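PDB 1WE1: heme oxygenase 1, which binds heme and probably opens its ring with O2 and reducing equivalents, yielding biliverdin, carbon monoxide and free iron. Local coordinates for residues 137-142 and 154-159; 106-111 and 189-194; 45-50 and 90-95. All coordinates share one frame; numbering follows the deposited sequence.

Interaction 1 (137-142 and 154-159); sequences ILKKIA and AFYEFA. With HEM (protoporphyrin IX containing Fe), chain H.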
loop_
_atom_site.group_PDB
_atom_site.type_symbol
_atom_site.label_atom_id
_atom_site.label_comp_id
_atom_site.label_asym_id
_atom_site.label_seq_id
_atom_site.Cartn_x
_atom_site.Cartn_y
_atom_site.Cartn_z
ATOM N N ILE A 137 -8.451 9.155 5.624
ATOM C CA ILE A 137 -9.354 9.587 4.570
ATOM C C ILE A 137 -9.951 8.385 3.854
ATOM O O ILE A 137 -11.168 8.279 3.710
ATOM C CB ILE A 137 -8.638 10.458 3.527
ATOM C CG1 ILE A 137 -8.095 11.725 4.193
ATOM C CG2 ILE A 137 -9.604 10.811 2.409
ATOM C CD1 ILE A 137 -7.397 12.684 3.245
ATOM N N LEU A 138 -9.078 7.482 3.416
ATOM C CA LEU A 138 -9.491 6.275 2.700
ATOM C C LEU A 138 -10.464 5.402 3.497
ATOM O O LEU A 138 -11.385 4.798 2.933
ATOM C CB LEU A 138 -8.249 5.457 2.316
ATOM C CG LEU A 138 -7.275 6.229 1.418
ATOM C CD1 LEU A 138 -5.949 5.482 1.307
ATOM C CD2 LEU A 138 -7.919 6.445 0.046
ATOM N N LYS A 139 -10.249 5.345 4.808
ATOM C CA LYS A 139 -11.076 4.543 5.691
ATOM C C LYS A 139 -12.521 5.028 5.694
ATOM O O LYS A 139 -13.440 4.233 5.497
ATOM C CB LYS A 139 -10.522 4.569 7.114
ATOM C CG LYS A 139 -11.186 3.569 8.023
ATOM C CD LYS A 139 -10.895 3.831 9.487
ATOM C CE LYS A 139 -11.667 2.842 10.356
ATOM N NZ LYS A 139 -11.694 3.241 11.797
ATOM N N LYS A 140 -12.733 6.325 5.908
ATOM C CA LYS A 140 -14.093 6.838 5.916
ATOM C C LYS A 140 -14.757 6.646 4.549
ATOM O O LYS A 140 -15.880 6.152 4.465
ATOM C CB LYS A 140 -14.141 8.323 6.326
ATOM C CG LYS A 140 -15.586 8.851 6.432
ATOM C CD LYS A 140 -15.698 10.268 6.974
ATOM C CE LYS A 140 -15.389 10.320 8.468
ATOM N NZ LYS A 140 -15.599 11.684 9.038
ATOM N N ILE A 141 -14.070 7.022 3.481
ATOM C CA ILE A 141 -14.633 6.853 2.148
ATOM C C ILE A 141 -15.063 5.406 1.895
ATOM O O ILE A 141 -16.103 5.165 1.300
ATOM C CB ILE A 141 -13.630 7.271 1.053
ATOM C CG1 ILE A 141 -13.476 8.796 1.057
ATOM C CG2 ILE A 141 -14.109 6.765 -0.307
ATOM C CD1 ILE A 141 -12.495 9.331 0.049
ATOM N N ALA A 142 -14.253 4.457 2.350
ATOM C CA ALA A 142 -14.550 3.046 2.182
ATOM C C ALA A 142 -15.768 2.700 3.026
ATOM O O ALA A 142 -16.759 2.166 2.518
ATOM C CB ALA A 142 -13.364 2.218 2.616
ATOM N N ALA A 154 -9.608 -2.857 8.871
ATOM C CA ALA A 154 -8.523 -3.037 9.823
ATOM C C ALA A 154 -7.173 -2.556 9.261
ATOM O O ALA A 154 -6.246 -2.239 10.018
ATOM C CB ALA A 154 -8.440 -4.506 10.220
ATOM N N PHE A 155 -7.082 -2.496 7.933
ATOM C CA PHE A 155 -5.870 -2.081 7.227
ATOM C C PHE A 155 -5.478 -0.620 7.421
ATOM O O PHE A 155 -4.303 -0.280 7.392
ATOM C CB PHE A 155 -6.025 -2.363 5.730
ATOM C CG PHE A 155 -4.880 -1.861 4.889
ATOM C CD1 PHE A 155 -5.077 -0.851 3.958
ATOM C CD2 PHE A 155 -3.606 -2.421 5.011
ATOM C CE1 PHE A 155 -4.025 -0.408 3.160
ATOM C CE2 PHE A 155 -2.545 -1.985 4.216
ATOM C CZ PHE A 155 -2.753 -0.980 3.291
ATOM N N TYR A 156 -6.463 0.243 7.615
ATOM C CA TYR A 156 -6.215 1.667 7.802
ATOM C C TYR A 156 -5.990 2.025 9.288
ATOM O O TYR A 156 -5.725 3.179 9.632
ATOM C CB TYR A 156 -7.409 2.449 7.243
ATOM C CG TYR A 156 -7.725 2.135 5.795
ATOM C CD1 TYR A 156 -6.927 2.636 4.761
ATOM C CD2 TYR A 156 -8.813 1.329 5.457
ATOM C CE1 TYR A 156 -7.202 2.341 3.425
ATOM C CE2 TYR A 156 -9.103 1.026 4.119
ATOM C CZ TYR A 156 -8.293 1.533 3.110
ATOM O OH TYR A 156 -8.551 1.220 1.794
ATOM N N GLU A 157 -6.083 1.030 10.161
ATOM C CA GLU A 157 -5.921 1.257 11.587
ATOM C C GLU A 157 -4.610 0.723 12.151
ATOM O O GLU A 157 -4.392 -0.491 12.207
ATOM C CB GLU A 157 -7.085 0.615 12.350
ATOM C CG GLU A 157 -8.468 1.083 11.914
ATOM C CD GLU A 157 -9.565 0.076 12.257
ATOM O OE1 GLU A 157 -10.744 0.338 11.912
ATOM O OE2 GLU A 157 -9.248 -0.979 12.864
ATOM N N PHE A 158 -3.740 1.634 12.570
ATOM C CA PHE A 158 -2.475 1.239 13.171
ATOM C C PHE A 158 -2.720 1.173 14.675
ATOM O O PHE A 158 -2.724 2.183 15.377
ATOM C CB PHE A 158 -1.360 2.243 12.836
ATOM C CG PHE A 158 -0.915 2.194 11.394
ATOM C CD1 PHE A 158 -1.637 2.852 10.404
ATOM C CD2 PHE A 158 0.194 1.444 11.025
ATOM C CE1 PHE A 158 -1.260 2.758 9.063
ATOM C CE2 PHE A 158 0.579 1.344 9.690
ATOM C CZ PHE A 158 -0.150 2.001 8.706
ATOM N N ALA A 159 -2.951 -0.041 15.149
ATOM C CA ALA A 159 -3.237 -0.278 16.554
ATOM C C ALA A 159 -2.061 0.019 17.472
ATOM O O ALA A 159 -2.215 0.682 18.500
ATOM C CB ALA A 159 -3.690 -1.733 16.744
HETATM C CHA HEM H . 0.738 11.105 1.116
HETATM C CHB HEM H . 1.504 6.854 -1.061
HETATM C CHC HEM H . -2.802 7.381 -3.236
HETATM C CHD HEM H . -3.994 10.630 0.087
HETATM C C1A HEM H . 1.419 9.971 0.623
HETATM C C2A HEM H . 2.817 9.637 0.843
HETATM C C3A HEM H . 3.047 8.460 0.186
HETATM C C4A HEM H . 1.753 8.046 -0.377
HETATM C CMA HEM H . 4.326 7.691 0.055
HETATM C CAA HEM H . 3.800 10.423 1.697
HETATM C CBA HEM H . 4.357 11.716 1.053
HETATM C CGA HEM H . 5.287 12.421 1.858
HETATM O O1A HEM H . 6.534 12.261 1.553
HETATM O O2A HEM H . 4.956 13.150 2.815
HETATM C C1B HEM H . 0.395 6.629 -1.893
HETATM C C2B HEM H . 0.290 5.542 -2.865
HETATM C C3B HEM H . -0.944 5.653 -3.436
HETATM C C4B HEM H . -1.550 6.855 -2.866
HETATM C CMB HEM H . 1.365 4.514 -3.114
HETATM C CAB HEM H . -1.633 4.725 -4.418
HETATM C CBB HEM H . -0.938 4.630 -5.802
HETATM C C1C HEM H . -3.547 8.248 -2.478
HETATM C C2C HEM H . -4.971 8.509 -2.632
HETATM C C3C HEM H . -5.222 9.582 -1.857
HETATM C C4C HEM H . -4.069 9.780 -1.009
HETATM C CMC HEM H . -5.911 7.696 -3.502
HETATM C CAC HEM H . -6.476 10.459 -1.869
HETATM C CBC HEM H . -7.538 9.926 -0.865
HETATM C C1D HEM H . -2.793 11.059 0.704
HETATM C C2D HEM H . -2.718 12.125 1.699
HETATM C C3D HEM H . -1.403 12.228 2.021
HETATM C C4D HEM H . -0.666 11.259 1.172
HETATM C CMD HEM H . -3.913 12.886 2.177
HETATM C CAD HEM H . -0.715 13.123 3.024
HETATM C CBD HEM H . -0.130 14.447 2.356
HETATM C CGD HEM H . 0.750 15.154 3.209
HETATM O O1D HEM H . 1.624 14.519 3.911
HETATM O O2D HEM H . 0.692 16.415 3.287
HETATM N NA HEM H . 0.796 9.008 -0.135
HETATM N NB HEM H . -0.734 7.416 -1.896
HETATM N NC HEM H . -3.010 9.018 -1.430
HETATM N ND HEM H . -1.533 10.527 0.438
HETATM FE FE HEM H . -1.110 9.010 -0.757
HETATM O O HOH W 1 -1.472 7.897 0.612
#

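Interaction 2 (106-111 and 189-194); sequences VDRVRQ and VDEAND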
loop_
_atom_site.group_PDB
_atom_site.type_symbol
_atom_site.label_atom_id
_atom_site.label_comp_id
_atom_site.label_asym_id
_atom_site.label_seq_id
_atom_site.Cartn_x
_atom_site.Cartn_y
_atom_site.Cartn_z
ATOM N N VAL A 106 5.003 -8.261 -6.085
ATOM C CA VAL A 106 5.683 -9.165 -5.158
ATOM C C VAL A 106 7.045 -9.565 -5.696
ATOM O O VAL A 106 8.019 -9.657 -4.943
ATOM C CB VAL A 106 4.864 -10.470 -4.927
ATOM C CG1 VAL A 106 5.745 -11.562 -4.322
ATOM C CG2 VAL A 106 3.694 -10.190 -4.026
ATOM N N ASP A 107 7.090 -9.825 -7.000
ATOM C CA ASP A 107 8.324 -10.226 -7.675
ATOM C C ASP A 107 9.414 -9.168 -7.523
ATOM O O ASP A 107 10.562 -9.494 -7.225
ATOM C CB ASP A 107 8.051 -10.491 -9.163
ATOM C CG ASP A 107 7.377 -11.840 -9.414
ATOM O OD1 ASP A 107 6.947 -12.083 -10.558
ATOM O OD2 ASP A 107 7.282 -12.663 -8.478
ATOM N N ARG A 108 9.056 -7.904 -7.722
ATOM C CA ARG A 108 10.028 -6.833 -7.588
ATOM C C ARG A 108 10.579 -6.736 -6.164
ATOM O O ARG A 108 11.782 -6.561 -5.972
ATOM C CB ARG A 108 9.416 -5.490 -7.988
ATOM C CG ARG A 108 10.304 -4.297 -7.620
ATOM C CD ARG A 108 11.654 -4.376 -8.321
ATOM N NE ARG A 108 11.482 -4.276 -9.763
ATOM C CZ ARG A 108 11.407 -3.131 -10.437
ATOM N NH1 ARG A 108 11.232 -3.153 -11.753
ATOM N NH2 ARG A 108 11.547 -1.966 -9.811
ATOM N N VAL A 109 9.701 -6.834 -5.171
ATOM C CA VAL A 109 10.123 -6.747 -3.772
ATOM C C VAL A 109 11.189 -7.801 -3.484
ATOM O O VAL A 109 12.242 -7.508 -2.917
ATOM C CB VAL A 109 8.922 -6.971 -2.805
ATOM C CG1 VAL A 109 9.399 -7.009 -1.361
ATOM C CG2 VAL A 109 7.899 -5.863 -2.986
ATOM N N ARG A 110 10.898 -9.030 -3.894
ATOM C CA ARG A 110 11.790 -10.154 -3.691
ATOM C C ARG A 110 13.109 -9.982 -4.428
ATOM O O ARG A 110 14.168 -10.345 -3.912
ATOM C CB ARG A 110 11.096 -11.446 -4.137
ATOM C CG ARG A 110 10.044 -11.929 -3.150
ATOM C CD ARG A 110 10.712 -12.251 -1.818
ATOM N NE ARG A 110 9.787 -12.490 -0.706
ATOM C CZ ARG A 110 8.797 -13.376 -0.717
ATOM N NH1 ARG A 110 8.576 -14.127 -1.793
ATOM N NH2 ARG A 110 8.041 -13.523 0.362
ATOM N N GLN A 111 13.041 -9.427 -5.633
ATOM C CA GLN A 111 14.228 -9.217 -6.448
ATOM C C GLN A 111 15.130 -8.202 -5.760
ATOM O O GLN A 111 16.303 -8.456 -5.486
ATOM C CB GLN A 111 13.831 -8.692 -7.829
ATOM C CG GLN A 111 14.753 -9.123 -8.963
ATOM C CD GLN A 111 16.219 -9.123 -8.569
ATOM O OE1 GLN A 111 16.828 -10.182 -8.370
ATOM N NE2 GLN A 111 16.796 -7.932 -8.446
ATOM N N VAL A 189 14.757 6.979 -4.861
ATOM C CA VAL A 189 13.680 7.812 -5.350
ATOM C C VAL A 189 13.123 7.197 -6.635
ATOM O O VAL A 189 11.904 7.064 -6.805
ATOM C CB VAL A 189 14.167 9.241 -5.617
ATOM C CG1 VAL A 189 13.079 10.056 -6.303
ATOM C CG2 VAL A 189 14.542 9.891 -4.303
ATOM N N ASP A 190 14.001 6.798 -7.540
ATOM C CA ASP A 190 13.518 6.198 -8.773
ATOM C C ASP A 190 12.712 4.930 -8.501
ATOM O O ASP A 190 11.697 4.694 -9.142
ATOM C CB ASP A 190 14.683 5.912 -9.715
ATOM C CG ASP A 190 15.193 7.172 -10.393
ATOM O OD1 ASP A 190 16.268 7.112 -11.037
ATOM O OD2 ASP A 190 14.511 8.224 -10.282
ATOM N N GLU A 191 13.156 4.128 -7.537
ATOM C CA GLU A 191 12.454 2.896 -7.193
ATOM C C GLU A 191 11.054 3.210 -6.640
ATOM O O GLU A 191 10.097 2.475 -6.888
ATOM C CB GLU A 191 13.269 2.099 -6.166
ATOM C CG GLU A 191 12.690 0.725 -5.824
ATOM C CD GLU A 191 12.706 -0.242 -6.994
ATOM O OE1 GLU A 191 12.201 -1.371 -6.845
ATOM O OE2 GLU A 191 13.223 0.118 -8.062
ATOM N N ALA A 192 10.943 4.307 -5.897
ATOM C CA ALA A 192 9.667 4.710 -5.331
ATOM C C ALA A 192 8.660 4.988 -6.457
ATOM O O ALA A 192 7.509 4.552 -6.393
ATOM C CB ALA A 192 9.850 5.943 -4.465
ATOM N N ASN A 193 9.094 5.720 -7.478
ATOM C CA ASN A 193 8.223 6.019 -8.605
ATOM C C ASN A 193 7.861 4.717 -9.329
ATOM O O ASN A 193 6.825 4.627 -10.002
ATOM C CB ASN A 193 8.903 7.000 -9.569
ATOM C CG ASN A 193 8.849 8.434 -9.073
ATOM O OD1 ASN A 193 7.777 9.043 -9.016
ATOM N ND2 ASN A 193 10.004 8.981 -8.702
ATOM N N ASP A 194 8.716 3.708 -9.186
ATOM C CA ASP A 194 8.453 2.414 -9.800
ATOM C C ASP A 194 7.304 1.748 -9.036
ATOM O O ASP A 194 6.340 1.271 -9.639
ATOM C CB ASP A 194 9.695 1.512 -9.741
ATOM C CG ASP A 194 10.611 1.683 -10.942
ATOM O OD1 ASP A 194 11.057 2.819 -11.209
ATOM O OD2 ASP A 194 10.892 0.673 -11.624
#

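Interaction 3 (45-50 and 90-95); sequences NLYFVY and SNWRQE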
loop_
_atom_site.group_PDB
_atom_site.type_symbol
_atom_site.label_atom_id
_atom_site.label_comp_id
_atom_site.label_asym_id
_atom_site.label_seq_id
_atom_site.Cartn_x
_atom_site.Cartn_y
_atom_site.Cartn_z
ATOM N N ASN A 45 -4.425 -8.653 -3.193
ATOM C CA ASN A 45 -3.099 -8.340 -3.708
ATOM C C ASN A 45 -2.180 -7.707 -2.648
ATOM O O ASN A 45 -1.091 -8.227 -2.373
ATOM C CB ASN A 45 -3.194 -7.430 -4.926
ATOM C CG ASN A 45 -3.523 -8.196 -6.199
ATOM O OD1 ASN A 45 -3.239 -9.394 -6.325
ATOM N ND2 ASN A 45 -4.102 -7.499 -7.161
ATOM N N LEU A 46 -2.608 -6.602 -2.042
ATOM C CA LEU A 46 -1.781 -5.964 -1.027
ATOM C C LEU A 46 -1.379 -6.983 0.029
ATOM O O LEU A 46 -0.273 -6.943 0.555
ATOM C CB LEU A 46 -2.525 -4.800 -0.376
ATOM C CG LEU A 46 -2.865 -3.702 -1.379
ATOM C CD1 LEU A 46 -3.524 -2.532 -0.672
ATOM C CD2 LEU A 46 -1.592 -3.257 -2.067
ATOM N N TYR A 47 -2.280 -7.908 0.326
ATOM C CA TYR A 47 -1.992 -8.942 1.302
ATOM C C TYR A 47 -0.677 -9.654 0.949
ATOM O O TYR A 47 0.165 -9.867 1.815
ATOM C CB TYR A 47 -3.143 -9.950 1.340
ATOM C CG TYR A 47 -2.822 -11.199 2.114
ATOM C CD1 TYR A 47 -2.654 -11.164 3.493
ATOM C CD2 TYR A 47 -2.634 -12.410 1.461
ATOM C CE1 TYR A 47 -2.301 -12.309 4.198
ATOM C CE2 TYR A 47 -2.278 -13.559 2.158
ATOM C CZ TYR A 47 -2.113 -13.503 3.519
ATOM O OH TYR A 47 -1.743 -14.647 4.205
ATOM N N PHE A 48 -0.496 -10.016 -0.322
ATOM C CA PHE A 48 0.726 -10.706 -0.741
ATOM C C PHE A 48 1.938 -9.778 -0.788
ATOM O O PHE A 48 3.048 -10.175 -0.438
ATOM C CB PHE A 48 0.534 -11.360 -2.113
ATOM C CG PHE A 48 -0.550 -12.403 -2.133
ATOM C CD1 PHE A 48 -1.806 -12.114 -2.659
ATOM C CD2 PHE A 48 -0.328 -13.667 -1.582
ATOM C CE1 PHE A 48 -2.825 -13.064 -2.633
ATOM C CE2 PHE A 48 -1.341 -14.628 -1.549
ATOM C CZ PHE A 48 -2.596 -14.325 -2.076
ATOM N N VAL A 49 1.723 -8.541 -1.212
ATOM C CA VAL A 49 2.822 -7.600 -1.288
ATOM C C VAL A 49 3.370 -7.305 0.094
ATOM O O VAL A 49 4.579 -7.330 0.298
ATOM C CB VAL A 49 2.386 -6.290 -1.940
ATOM C CG1 VAL A 49 3.572 -5.310 -1.956
ATOM C CG2 VAL A 49 1.872 -6.561 -3.361
ATOM N N TYR A 50 2.490 -7.021 1.051
ATOM C CA TYR A 50 2.949 -6.738 2.408
ATOM C C TYR A 50 3.588 -7.957 3.027
ATOM O O TYR A 50 4.550 -7.836 3.769
ATOM C CB TYR A 50 1.804 -6.253 3.288
ATOM C CG TYR A 50 1.484 -4.797 3.081
ATOM C CD1 TYR A 50 2.146 -3.798 3.814
ATOM C CD2 TYR A 50 0.525 -4.406 2.147
ATOM C CE1 TYR A 50 1.846 -2.440 3.613
ATOM C CE2 TYR A 50 0.219 -3.054 1.945
ATOM C CZ TYR A 50 0.876 -2.085 2.678
ATOM O OH TYR A 50 0.539 -0.769 2.490
ATOM N N SER A 90 -14.575 -17.200 6.487
ATOM C CA SER A 90 -13.712 -18.234 7.038
ATOM C C SER A 90 -12.852 -19.031 6.070
ATOM O O SER A 90 -11.747 -19.429 6.426
ATOM C CB SER A 90 -14.541 -19.197 7.886
ATOM O OG SER A 90 -15.044 -18.531 9.029
ATOM N N ASN A 91 -13.338 -19.290 4.861
ATOM C CA ASN A 91 -12.525 -20.049 3.929
ATOM C C ASN A 91 -11.631 -19.133 3.082
ATOM O O ASN A 91 -11.202 -19.535 1.991
ATOM C CB ASN A 91 -13.403 -20.892 2.987
ATOM C CG ASN A 91 -14.337 -21.843 3.723
ATOM O OD1 ASN A 91 -13.997 -22.399 4.768
ATOM N ND2 ASN A 91 -15.517 -22.051 3.161
ATOM N N TRP A 92 -11.330 -17.927 3.572
ATOM C CA TRP A 92 -10.515 -16.994 2.787
ATOM C C TRP A 92 -9.165 -17.504 2.296
ATOM O O TRP A 92 -8.747 -17.133 1.205
ATOM C CB TRP A 92 -10.312 -15.648 3.511
ATOM C CG TRP A 92 -9.400 -15.663 4.720
ATOM C CD1 TRP A 92 -9.764 -15.888 6.018
ATOM C CD2 TRP A 92 -7.983 -15.431 4.736
ATOM N NE1 TRP A 92 -8.665 -15.808 6.842
ATOM C CE2 TRP A 92 -7.557 -15.531 6.084
ATOM C CE3 TRP A 92 -7.030 -15.152 3.741
ATOM C CZ2 TRP A 92 -6.214 -15.360 6.470
ATOM C CZ3 TRP A 92 -5.686 -14.982 4.128
ATOM C CH2 TRP A 92 -5.297 -15.089 5.482
ATOM N N ARG A 93 -8.483 -18.344 3.075
ATOM C CA ARG A 93 -7.183 -18.865 2.637
ATOM C C ARG A 93 -7.366 -19.546 1.285
ATOM O O ARG A 93 -6.465 -19.540 0.447
ATOM C CB ARG A 93 -6.631 -19.907 3.622
ATOM C CG ARG A 93 -5.634 -19.435 4.689
ATOM C CD ARG A 93 -6.245 -18.455 5.671
ATOM N NE ARG A 93 -5.616 -18.439 7.006
ATOM C CZ ARG A 93 -4.337 -18.162 7.262
ATOM N NH1 ARG A 93 -3.487 -17.878 6.288
ATOM N NH2 ARG A 93 -3.912 -18.128 8.508
ATOM N N GLN A 94 -8.551 -20.115 1.075
ATOM C CA GLN A 94 -8.845 -20.844 -0.154
ATOM C C GLN A 94 -9.442 -20.012 -1.282
ATOM O O GLN A 94 -9.395 -20.423 -2.434
ATOM C CB GLN A 94 -9.787 -22.014 0.148
ATOM C CG GLN A 94 -9.569 -22.702 1.501
ATOM C CD GLN A 94 -10.516 -23.887 1.724
ATOM O OE1 GLN A 94 -10.746 -24.306 2.860
ATOM N NE2 GLN A 94 -11.055 -24.434 0.635
ATOM N N GLU A 95 -10.000 -18.850 -0.963
ATOM C CA GLU A 95 -10.611 -18.002 -1.988
ATOM C C GLU A 95 -9.734 -16.855 -2.487
ATOM O O GLU A 95 -9.899 -16.381 -3.618
ATOM C CB GLU A 95 -11.926 -17.412 -1.471
ATOM C CG GLU A 95 -13.176 -18.109 -1.979
ATOM C CD GLU A 95 -13.278 -19.547 -1.509
ATOM O OE1 GLU A 95 -13.346 -19.770 -0.279
ATOM O OE2 GLU A 95 -13.288 -20.457 -2.367
#

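Interaction 1 (137-142 and 154-159)
Lys139 and Leu138 of a helix meet Tyr156 of the loop that follows it. The Tyr156 ring lies against the helix backbone: Lys139 N sits over the centre of one face, 4.1 Å above the plane, while Phe155 CD1 covers the opposite face nearer its rim. Leu138 crosses the ring at about a right angle, its CB 3.5 Å from Tyr156 CE1. Lys139 CB lies 3.8 Å from Tyr156 CB. Because Lys139 CG stands anti to the backbone N (chi1 -170°) and the chain is extended, the long apolar stem runs back past Tyr156 CB, opposite to the ring's own direction, and carries Lys139 NZ to Glu157 OE1 at 3.1 Å, a salt bridge whose hydrogen bond is weak. Helix 120-146 is the distal helix of the heme oxygenase fold, and Leu138 faces two ways, CB on the tyrosine and CD2 on the heme, 3.6 Å from HEM CBC. Farther out, Tyr156 OH is hydrogen-bonded to the hydroxyl of Tyr39. With an alanine at this position the ring would be gone, which is likely to open a gap against Leu138 and the Lys139 backbone and to leave the Tyr39 hydroxyl without this partner.

Interaction 2 (106-111 and 189-194)
Both carboxylates facing Arg108 lie at the edge of its guanidinium, in or near the plane, where the N-H bonds point. Arg108 NH2 serves both, with nearly straight bonds to Glu191 OE1 at 3.1 Å and to Asp194 OD2 at 3.3 Å. The acids receive them differently. Glu191 OE1 is met on its syn side, 24° out of the carboxylate plane, whereas Asp194 OD2 is approached from above its own plane, 39° out of it. The result is a salt-bridge network joining helix 100-115 to helix 182-205 in this all-helical heme oxygenase fold. Glu191 and Asp194 are three residues apart, close to one helical turn, which lets both acids turn to the same arginine. The backbones stay well separated, 9.6 Å between Arg108 CA and Asp194 CA, so a long side chain suits the span. Arg108 leaves with CG anti to its nitrogen (chi1 169°), then bends at the next two bonds, bringing Arg108 CD to 3.4 Å from Glu191 OE1. That buried oxygen also accepts a hydrogen bond from His123 NE2 of helix 120-146; two donors thus hold it, and the positive arginine would help offset the cost of burying an acid.

Interaction 3 (45-50 and 90-95)
Tyr47, on the long helix 36-59, faces Trp92 and Arg93 on the short, weakly bonded helix 92-95, and the backbones remain far apart: the nearest CA atoms, those of Tyr47 and Arg93, are 11.3 Å from each other. Large aromatic side chains bridge that distance in a T-shaped (edge-to-face) pair within the all-helical heme oxygenase fold. The edge of the Trp92 six-membered ring is directed to the face of Tyr47, with centroids 5.6 Å apart and planes at 87°. Closest are Trp92 CZ3 to Tyr47 CZ at 3.9 Å and Trp92 CH2 to Tyr47 OH at 3.8 Å. Tyr47 sends its ring out toward the indole with CG anti to the main-chain nitrogen (chi1 169°), and the two side chains cross at about a right angle. Next to Tyr47 in the chain, Phe48 turns a ring face to Tyr47 CD2; Leu84 of helix 77-88 packs on both Tyr47 and Trp92. Arg93 folds back over the indole, its CD on one face and its guanidinium turning a face to Trp92 CZ2. Tyrosine suits this buried place because its one polar atom has a mate: Tyr47 OH is hydrogen-bonded to Glu81 OE1.

Overall arrangement
Interaction 3 comes first along the chain and closes before the other two begin; interaction 1 then falls entirely within the span between 106-111 and 189-194. Interactions 1 and 2 lie on opposite sides of the chain's centre, their centres 24 Å apart and nearest atoms about 13 Å. Helix 36-59 links all three: Tyr50 OH packs on Phe155 CZ of interaction 1 (3.4 Å), and Val106 CG2 of interaction 2 rests on Phe48 O (3.6 Å). Only interaction 1 touches the heme, by way of helix 120-146; interactions 2 and 3 join surrounding helices of the single heme oxygenase domain, interaction 3 away from the annotated sites.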